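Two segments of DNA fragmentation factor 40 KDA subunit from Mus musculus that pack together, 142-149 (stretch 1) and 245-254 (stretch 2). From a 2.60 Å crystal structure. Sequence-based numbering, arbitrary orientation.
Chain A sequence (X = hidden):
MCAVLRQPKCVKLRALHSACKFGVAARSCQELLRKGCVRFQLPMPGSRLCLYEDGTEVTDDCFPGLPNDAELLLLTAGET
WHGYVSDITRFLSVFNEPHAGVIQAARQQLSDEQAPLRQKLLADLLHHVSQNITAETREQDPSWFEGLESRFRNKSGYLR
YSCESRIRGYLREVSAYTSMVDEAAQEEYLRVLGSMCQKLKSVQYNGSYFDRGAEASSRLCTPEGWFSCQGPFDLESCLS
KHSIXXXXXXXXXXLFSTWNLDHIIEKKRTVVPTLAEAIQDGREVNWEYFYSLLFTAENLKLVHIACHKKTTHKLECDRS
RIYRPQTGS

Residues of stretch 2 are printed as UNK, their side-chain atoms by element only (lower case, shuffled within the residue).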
# COMPACT_ATOMS: atom_id res chain seq x y z
N PRO A 142 -11.39 11.16 18.37
CA PRO A 142 -9.93 11.28 18.40
C PRO A 142 -9.18 10.02 17.94
O PRO A 142 -8.06 10.10 17.44
CB PRO A 142 -9.64 11.63 19.85
CG PRO A 142 -10.71 10.87 20.58
CD PRO A 142 -11.93 11.17 19.74
N SER A 143 -9.82 8.86 18.11
CA SER A 143 -9.21 7.60 17.71
C SER A 143 -8.71 7.67 16.27
O SER A 143 -7.56 7.32 15.96
CB SER A 143 -10.23 6.48 17.87
OG SER A 143 -9.57 5.22 17.96
N TRP A 144 -9.58 8.14 15.38
CA TRP A 144 -9.27 8.31 13.97
C TRP A 144 -7.93 9.03 13.81
O TRP A 144 -7.05 8.56 13.09
CB TRP A 144 -10.37 9.16 13.31
CG TRP A 144 -10.40 9.14 11.79
CD1 TRP A 144 -11.06 8.24 10.99
CD2 TRP A 144 -9.79 10.09 10.90
NE1 TRP A 144 -10.91 8.58 9.66
CE2 TRP A 144 -10.13 9.71 9.58
CE3 TRP A 144 -8.98 11.23 11.08
CZ2 TRP A 144 -9.70 10.42 8.45
CZ3 TRP A 144 -8.55 11.94 9.96
CH2 TRP A 144 -8.91 11.53 8.66
N PHE A 145 -7.78 10.17 14.48
CA PHE A 145 -6.57 10.99 14.38
C PHE A 145 -5.25 10.49 14.98
O PHE A 145 -4.26 11.22 14.94
CB PHE A 145 -6.83 12.39 14.93
CG PHE A 145 -7.93 13.12 14.23
CD1 PHE A 145 -9.26 12.75 14.40
CD2 PHE A 145 -7.64 14.20 13.40
CE1 PHE A 145 -10.29 13.43 13.76
CE2 PHE A 145 -8.66 14.89 12.74
CZ PHE A 145 -9.98 14.51 12.92
N GLU A 146 -5.23 9.28 15.52
CA GLU A 146 -3.99 8.77 16.11
C GLU A 146 -2.79 8.77 15.17
O GLU A 146 -2.75 8.02 14.20
CB GLU A 146 -4.19 7.35 16.63
CG GLU A 146 -4.97 7.25 17.92
CD GLU A 146 -5.18 5.81 18.34
OE1 GLU A 146 -4.17 5.08 18.46
OE2 GLU A 146 -6.36 5.42 18.55
N GLY A 147 -1.81 9.60 15.47
CA GLY A 147 -0.62 9.62 14.65
C GLY A 147 -0.51 10.83 13.75
O GLY A 147 0.55 11.08 13.16
N LEU A 148 -1.60 11.57 13.65
CA LEU A 148 -1.61 12.76 12.81
C LEU A 148 -1.17 13.94 13.65
O LEU A 148 -1.53 14.03 14.83
CB LEU A 148 -3.01 13.00 12.26
CG LEU A 148 -3.67 11.81 11.58
CD1 LEU A 148 -5.03 12.20 11.06
CD2 LEU A 148 -2.78 11.32 10.47
N GLU A 149 -0.41 14.84 13.05
CA GLU A 149 0.06 16.03 13.75
C GLU A 149 -1.13 16.70 14.43
O GLU A 149 -2.28 16.31 14.23
CB GLU A 149 0.73 16.98 12.76
CG GLU A 149 1.85 16.32 11.98
CD GLU A 149 2.68 17.30 11.16
OE1 GLU A 149 2.10 18.02 10.31
OE2 GLU A 149 3.91 17.35 11.36
N UNK A 245 -14.48 4.07 2.99
CA UNK A 245 -14.84 5.33 3.62
C UNK A 245 -13.76 5.68 4.63
O UNK A 245 -13.86 5.36 5.81
c UNK A 245 -16.20 5.23 4.31
n UNK A 245 -15.83 7.49 5.14
o UNK A 245 -17.95 6.82 4.76
c UNK A 245 -16.74 6.59 4.76
N UNK A 246 -12.71 6.37 4.17
CA UNK A 246 -11.60 6.76 5.04
C UNK A 246 -12.02 7.60 6.24
O UNK A 246 -11.24 7.78 7.17
c UNK A 246 -10.68 7.53 4.09
c UNK A 246 -11.66 8.16 3.13
c UNK A 246 -12.60 7.01 2.85
N UNK A 247 -13.25 8.10 6.23
CA UNK A 247 -13.71 8.94 7.33
C UNK A 247 -14.21 8.24 8.59
O UNK A 247 -14.36 8.89 9.63
c UNK A 247 -14.01 11.73 3.66
c UNK A 247 -13.73 12.99 4.14
c UNK A 247 -14.35 10.72 4.56
o UNK A 247 -13.40 13.98 3.25
c UNK A 247 -14.12 12.24 6.39
c UNK A 247 -13.78 13.26 5.50
c UNK A 247 -14.41 10.96 5.93
c UNK A 247 -14.83 9.88 6.88
N UNK A 248 -14.48 6.95 8.53
CA UNK A 248 -15.02 6.35 9.74
C UNK A 248 -14.18 5.36 10.50
O UNK A 248 -14.72 4.51 11.20
N UNK A 249 -12.86 5.49 10.43
CA UNK A 249 -12.02 4.50 11.08
C UNK A 249 -10.56 4.87 10.84
O UNK A 249 -10.20 5.33 9.76
n UNK A 249 -12.37 1.00 11.44
c UNK A 249 -12.38 3.16 10.44
o UNK A 249 -10.40 2.01 11.04
c UNK A 249 -11.63 2.02 11.01
N UNK A 250 -9.71 4.67 11.85
CA UNK A 250 -8.30 4.98 11.72
C UNK A 250 -7.64 4.09 10.68
O UNK A 250 -6.94 4.57 9.79
c UNK A 250 -6.08 4.86 12.91
c UNK A 250 -7.58 4.79 13.06
n UNK A 250 -3.90 4.62 13.93
n UNK A 250 -1.90 3.66 13.36
c UNK A 250 -3.18 3.53 13.68
n UNK A 250 -3.75 2.32 13.68
c UNK A 250 -5.34 4.61 14.20
N UNK A 251 -7.87 2.79 10.79
CA UNK A 251 -7.30 1.84 9.85
C UNK A 251 -7.81 2.14 8.44
O UNK A 251 -7.10 1.93 7.45
c UNK A 251 -7.69 0.42 10.25
c UNK A 251 -7.24 -2.03 9.99
o UNK A 251 -6.73 -2.22 11.12
c UNK A 251 -7.11 -0.66 9.37
o UNK A 251 -7.85 -2.92 9.35
N UNK A 252 -9.04 2.62 8.37
CA UNK A 252 -9.66 2.97 7.10
C UNK A 252 -8.93 4.16 6.48
O UNK A 252 -8.68 4.20 5.28
o UNK A 252 -11.78 3.65 6.15
c UNK A 252 -11.12 3.31 7.35
N UNK A 253 -8.58 5.13 7.31
CA UNK A 253 -7.85 6.30 6.87
C UNK A 253 -6.49 5.94 6.26
O UNK A 253 -6.02 6.55 5.30
c UNK A 253 -6.96 8.55 7.75
n UNK A 253 -5.08 8.45 9.29
n UNK A 253 -5.13 8.92 11.53
c UNK A 253 -7.64 7.23 8.06
c UNK A 253 -4.52 8.37 10.49
c UNK A 253 -6.35 9.11 9.02
n UNK A 253 -3.35 7.77 10.64
N UNK A 254 -5.86 4.92 6.84
CA UNK A 254 -4.54 4.45 6.41
C UNK A 254 -4.60 3.60 5.14
O UNK A 254 -3.72 3.70 4.29
c UNK A 254 -3.87 3.64 7.55
c UNK A 254 -3.14 3.84 9.97
c UNK A 254 -3.57 4.56 8.72
c UNK A 254 -2.60 2.95 7.05

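Position 245 carries two side-chain carbons, the second bearing one oxygen and one nitrogen, and it lies out of reach of stretch 1. A planar carboxamide on a single methylene is Asn245. At position 246 three carbons close a ring onto the backbone nitrogen, which identifies Pro246. Its carbonyl matters most here: Trp144 NE1 donates a hydrogen bond to Pro246 O at 2.6 Å, with an N-H...acceptor angle of 146°, the oxygen lying at the edge of the indole.

Position 247 has one carbon leading to a six-carbon ring with a terminal oxygen, so it is Tyr247; its CB points away from stretch 1, and the hydroxyl is bonded elsewhere in the structure. Position 248 has no side-chain atoms and is Gly248, whose N closes a turn onto Asn245 O at 3.2 Å. Position 249 repeats the pattern of two carbons, then one oxygen and one nitrogen, with CB pointing away from stretch 1. It could be Asn or Asp by shape, but the elements give Asn249. Its OD1 caps the following helix, accepting from the backbone N of position 252 at 3.1 Å and, weakly, from the backbone N of position 251 at 2.7 Å.

At position 250 three carbons, a nitrogen and a carbon with two further nitrogens form an extended chain along Glu146: this is Arg250, its CD 3.8 Å from Glu146 CB. Position 251 has three carbons, the third carrying two oxygens, and makes no contact with stretch 1; it is Glu251. Position 252, one carbon and one oxygen, is Ser252, whose OG donates to Asn245 O at 2.7 Å.

Position 253 again shows three carbons, a nitrogen and a carbon with two nitrogens, now passing over the Trp144 ring and reaching Leu148. It is Arg253. Four carbons forked at the first, one arm two carbons long, make position 254 Ile254, which does not touch stretch 1.

The contact centres on Trp144, held at its edge by Pro246 O and covered on one face by the aliphatic part of Arg253. Arg253 CD stands 3.5 Å from the centroid of the six-membered ring, nearly on its normal, a CH-pi contact; the guanidinium lies farther out, adding at most a weak cation-pi attraction. Beyond the ring, Leu148 CG packs over one face of that guanidinium, 3.2 Å from Arg253 NH1. Arg250 lies beside Glu146, with Glu146 OE1 4.6 Å from Arg250 NE, opposite charges too far apart for a salt bridge.

Stretch 2 245-254: NPYGNRESRI
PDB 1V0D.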